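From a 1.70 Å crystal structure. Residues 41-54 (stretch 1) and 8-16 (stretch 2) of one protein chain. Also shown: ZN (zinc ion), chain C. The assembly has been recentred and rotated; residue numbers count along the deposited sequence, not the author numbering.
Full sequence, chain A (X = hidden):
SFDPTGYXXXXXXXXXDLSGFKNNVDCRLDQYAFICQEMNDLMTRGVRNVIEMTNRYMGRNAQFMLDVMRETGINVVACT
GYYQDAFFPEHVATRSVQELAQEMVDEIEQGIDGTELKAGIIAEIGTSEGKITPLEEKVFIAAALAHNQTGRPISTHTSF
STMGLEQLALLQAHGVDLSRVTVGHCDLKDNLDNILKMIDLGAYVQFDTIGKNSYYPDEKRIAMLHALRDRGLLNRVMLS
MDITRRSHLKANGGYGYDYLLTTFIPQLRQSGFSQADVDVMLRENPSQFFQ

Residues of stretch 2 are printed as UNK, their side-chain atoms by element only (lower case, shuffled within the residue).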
# COMPACT_ATOMS: atom_id res chain seq x y z
N ASP A 41 8.06 6.31 -16.85
CA ASP A 41 9.17 5.37 -16.71
C ASP A 41 8.63 3.99 -16.30
O ASP A 41 9.10 2.96 -16.77
CB ASP A 41 10.17 5.85 -15.64
CG ASP A 41 10.88 7.15 -16.02
OD1 ASP A 41 10.67 7.68 -17.13
OD2 ASP A 41 11.65 7.65 -15.17
N LEU A 42 7.67 4.00 -15.39
CA LEU A 42 7.06 2.75 -14.94
C LEU A 42 6.37 2.05 -16.11
O LEU A 42 6.48 0.83 -16.26
CB LEU A 42 6.03 3.02 -13.83
CG LEU A 42 6.52 3.32 -12.41
CD1 LEU A 42 5.30 3.55 -11.51
CD2 LEU A 42 7.37 2.17 -11.88
N MET A 43 5.67 2.83 -16.93
CA MET A 43 4.93 2.31 -18.09
C MET A 43 5.87 1.57 -19.06
O MET A 43 5.50 0.53 -19.61
CB MET A 43 4.23 3.47 -18.84
CG MET A 43 3.12 4.20 -18.07
SD MET A 43 1.57 3.31 -18.05
CE MET A 43 0.88 3.81 -19.60
N THR A 44 7.09 2.08 -19.25
CA THR A 44 8.04 1.43 -20.16
C THR A 44 8.51 0.06 -19.66
O THR A 44 8.92 -0.80 -20.45
CB THR A 44 9.26 2.36 -20.48
OG1 THR A 44 10.24 2.22 -19.44
CG2 THR A 44 8.84 3.83 -20.52
N ARG A 45 8.42 -0.17 -18.35
CA ARG A 45 8.82 -1.43 -17.75
C ARG A 45 7.63 -2.38 -17.51
O ARG A 45 7.74 -3.32 -16.72
CB ARG A 45 9.53 -1.21 -16.42
CG ARG A 45 10.69 -0.25 -16.45
CD ARG A 45 11.92 -0.83 -17.11
NE ARG A 45 12.99 0.16 -17.08
CZ ARG A 45 13.86 0.38 -18.06
NH1 ARG A 45 13.81 -0.35 -19.17
NH2 ARG A 45 14.73 1.36 -17.94
N GLY A 46 6.50 -2.07 -18.14
CA GLY A 46 5.33 -2.93 -18.03
C GLY A 46 4.31 -2.67 -16.94
O GLY A 46 3.35 -3.43 -16.78
N VAL A 47 4.53 -1.63 -16.14
CA VAL A 47 3.59 -1.29 -15.07
C VAL A 47 2.38 -0.60 -15.66
O VAL A 47 2.51 0.31 -16.49
CB VAL A 47 4.24 -0.36 -14.01
CG1 VAL A 47 3.18 0.06 -12.94
CG2 VAL A 47 5.40 -1.09 -13.32
N ARG A 48 1.19 -1.02 -15.22
CA ARG A 48 -0.03 -0.41 -15.71
C ARG A 48 -0.91 0.16 -14.57
O ARG A 48 -1.69 1.07 -14.81
CB ARG A 48 -0.83 -1.41 -16.56
CG ARG A 48 -0.15 -1.78 -17.88
CD ARG A 48 -0.11 -0.58 -18.81
NE ARG A 48 0.54 -0.87 -20.09
CZ ARG A 48 1.83 -0.70 -20.35
NH1 ARG A 48 2.66 -0.24 -19.41
NH2 ARG A 48 2.31 -1.01 -21.54
N ASN A 49 -0.72 -0.36 -13.36
CA ASN A 49 -1.51 0.07 -12.18
C ASN A 49 -0.67 0.42 -10.96
O ASN A 49 0.33 -0.24 -10.66
CB ASN A 49 -2.47 -1.05 -11.75
CG ASN A 49 -3.14 -1.73 -12.93
OD1 ASN A 49 -4.04 -1.18 -13.55
ND2 ASN A 49 -2.67 -2.93 -13.25
N VAL A 50 -1.14 1.41 -10.19
CA VAL A 50 -0.49 1.83 -8.95
C VAL A 50 -1.61 1.99 -7.93
O VAL A 50 -2.56 2.70 -8.19
CB VAL A 50 0.24 3.21 -9.07
CG1 VAL A 50 0.74 3.66 -7.69
CG2 VAL A 50 1.45 3.10 -10.03
N ILE A 51 -1.48 1.29 -6.79
CA ILE A 51 -2.46 1.37 -5.71
C ILE A 51 -1.97 2.49 -4.77
O ILE A 51 -0.98 2.33 -4.04
CB ILE A 51 -2.57 0.03 -4.92
CG1 ILE A 51 -2.59 -1.16 -5.89
CG2 ILE A 51 -3.86 0.03 -4.06
CD1 ILE A 51 -3.70 -1.13 -6.94
N GLU A 52 -2.66 3.62 -4.82
CA GLU A 52 -2.31 4.80 -4.03
C GLU A 52 -2.86 4.70 -2.60
O GLU A 52 -4.07 4.58 -2.39
CB GLU A 52 -2.79 6.03 -4.78
CG GLU A 52 -1.80 7.20 -4.76
CD GLU A 52 -1.93 8.05 -3.52
OE1 GLU A 52 -2.93 7.89 -2.78
OE2 GLU A 52 -1.03 8.89 -3.28
N MET A 53 -1.95 4.80 -1.64
CA MET A 53 -2.23 4.65 -0.21
C MET A 53 -2.48 5.90 0.64
O MET A 53 -2.49 5.80 1.88
CB MET A 53 -1.07 3.88 0.42
CG MET A 53 -0.80 2.52 -0.20
SD MET A 53 -1.99 1.25 0.32
CE MET A 53 -2.97 1.20 -1.07
N THR A 54 -2.65 7.04 -0.00
CA THR A 54 -2.86 8.30 0.71
C THR A 54 -4.34 8.52 0.99
O THR A 54 -5.09 8.82 0.07
CB THR A 54 -2.36 9.53 -0.12
OG1 THR A 54 -1.01 9.30 -0.58
CG2 THR A 54 -2.37 10.80 0.72
N UNK A 8 1.59 -4.22 -11.27
CA UNK A 8 0.94 -3.37 -10.28
C UNK A 8 1.86 -3.14 -9.07
O UNK A 8 2.42 -4.10 -8.52
c UNK A 8 -1.01 -3.18 -8.64
o UNK A 8 -1.32 -4.16 -10.83
c UNK A 8 -0.39 -4.02 -9.76
N UNK A 9 2.06 -1.87 -8.71
CA UNK A 9 2.85 -1.51 -7.53
C UNK A 9 1.76 -1.44 -6.45
O UNK A 9 0.89 -0.57 -6.50
c UNK A 9 4.98 -0.20 -8.26
c UNK A 9 3.54 -0.15 -7.72
c UNK A 9 5.51 1.21 -8.47
c UNK A 9 5.07 -1.02 -9.54
N UNK A 10 1.81 -2.38 -5.52
CA UNK A 10 0.79 -2.54 -4.48
C UNK A 10 0.67 -1.50 -3.37
O UNK A 10 -0.33 -1.49 -2.64
c UNK A 10 0.93 -3.93 -3.85
N UNK A 11 1.65 -0.61 -3.24
CA UNK A 11 1.63 0.39 -2.17
C UNK A 11 2.51 1.59 -2.49
O UNK A 11 3.72 1.55 -2.26
c UNK A 11 1.20 1.30 2.29
n UNK A 11 1.14 0.31 1.40
c UNK A 11 2.50 1.84 0.62
c UNK A 11 2.12 -0.25 -0.87
n UNK A 11 2.01 2.25 1.86
c UNK A 11 1.95 0.63 0.33
N UNK A 12 1.89 2.65 -2.97
CA UNK A 12 2.61 3.86 -3.34
C UNK A 12 1.85 5.12 -2.97
O UNK A 12 0.67 5.09 -2.61
o UNK A 12 5.57 3.69 -4.37
o UNK A 12 5.58 1.55 -4.80
c UNK A 12 3.64 2.74 -5.41
c UNK A 12 5.03 2.66 -4.82
c UNK A 12 2.82 3.89 -4.85
N UNK A 13 2.55 6.24 -3.06
CA UNK A 13 1.97 7.55 -2.84
C UNK A 13 2.35 8.39 -4.03
O UNK A 13 3.52 8.40 -4.40
c UNK A 13 2.15 7.46 -0.33
c UNK A 13 2.52 8.19 -1.57
c UNK A 13 2.82 6.51 0.35
n UNK A 13 0.92 7.58 0.29
n UNK A 13 2.02 6.05 1.37
c UNK A 13 0.89 6.71 1.30
N UNK A 14 1.36 9.00 -4.68
CA UNK A 14 1.60 9.89 -5.82
C UNK A 14 1.45 11.33 -5.33
O UNK A 14 2.10 12.24 -5.84
c UNK A 14 -0.13 8.00 -8.69
c UNK A 14 2.22 7.92 -7.87
c UNK A 14 0.77 8.17 -7.49
c UNK A 14 0.62 9.59 -6.95
N UNK A 15 0.53 11.52 -4.38
CA UNK A 15 0.32 12.83 -3.80
C UNK A 15 -0.01 12.65 -2.33
O UNK A 15 -1.11 12.22 -1.97
c UNK A 15 -0.73 16.23 -4.43
c UNK A 15 -0.77 13.63 -4.49
n UNK A 15 -1.39 15.20 -2.62
c UNK A 15 -1.42 16.50 -2.36
n UNK A 15 -1.03 17.14 -3.45
c UNK A 15 -0.96 15.00 -3.91
N UNK A 16 0.98 12.94 -1.50
CA UNK A 16 0.84 12.83 -0.06
C UNK A 16 1.47 14.07 0.54
O UNK A 16 2.42 14.62 -0.02
c UNK A 16 1.51 11.55 0.50
c UNK A 16 1.80 10.18 2.64
c UNK A 16 2.99 11.48 0.10
c UNK A 16 1.34 11.48 2.02
ZN ZN C . 2.61 4.33 2.55

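Position 8 has three side-chain atoms: one carbon carrying an oxygen and a second carbon. The oxygen lies 3.0 Å from Asn49 ND2 and accepts a hydrogen bond from it. The second carbon is 3.8 Å from Ile51 CG1. A beta-branched hydroxyl side chain is threonine, Thr8.

Position 9 has four carbons, forked at the second. One tip is 3.8 Å from Leu42 CD1, the other 3.8 Å from Val47 CG2. This is leucine, Leu9. Its backbone N donates to Asn49 O (3.1 Å), and its O accepts from Ile51 N (3.0 Å).

Position 10 has a single carbon, CB, pointing away from stretch 1. It is alanine, Ala10. Its contact runs through the backbone, with its O 3.5 Å from Ile51 CB. The chain turns a corner here and at the next position.

Position 11 has one carbon and then a five-membered ring of three carbons and two nitrogens. Met53 CG lies over one face of the ring. One ring nitrogen is 2.3 Å from the ZN ion. This is histidine, His11, and the ligand atom is NE2. Met53 CG is 3.2 Å from the centroid of the His11 ring, in a CH-pi contact.

Position 12 has three carbons in a row, the third carrying two oxygens. CB is 3.5 Å from Val50 CG1, but the end leads away. This is glutamate, Glu12. Its N donates to Ile51 O (3.1 Å), and its O accepts from Met53 N (2.8 Å).

Position 13 has one carbon and then a five-membered ring of three carbons and two nitrogens. One nitrogen is 2.2 Å from ZN; the other donates to Thr54 OG1 at 2.7 Å. It is histidine, His13, with NE2 on the metal and ND1 on the threonine.

Position 14 has four carbons, forked at the second. The fork carbon is 3.9 Å from Glu52 CG. It is leucine, Leu14. Its N donates to Glu52 OE2 (2.8 Å).

Position 15 has one carbon and then a five-membered ring of three carbons and two nitrogens. The end leads away, and no side-chain atom comes into close contact with stretch 1. It is histidine, His15. Its N donates to Glu52 OE2 (3.2 Å).

Position 16 has four carbons, forked at the first, with one arm two carbons long. CB is 3.5 Å from Thr54 OG1. It is isoleucine, Ile16.

The contact is a parallel strand pairing with a bulge: Val50 faces Leu9, yet Glu52 faces Glu12. At its end, Glu52 OE2 accepts from the backbone N of Leu14 and of His15, and Thr54 and Met53 brace the two zinc-binding histidines.

Stretch 2 8-16: TLAHEHLHI
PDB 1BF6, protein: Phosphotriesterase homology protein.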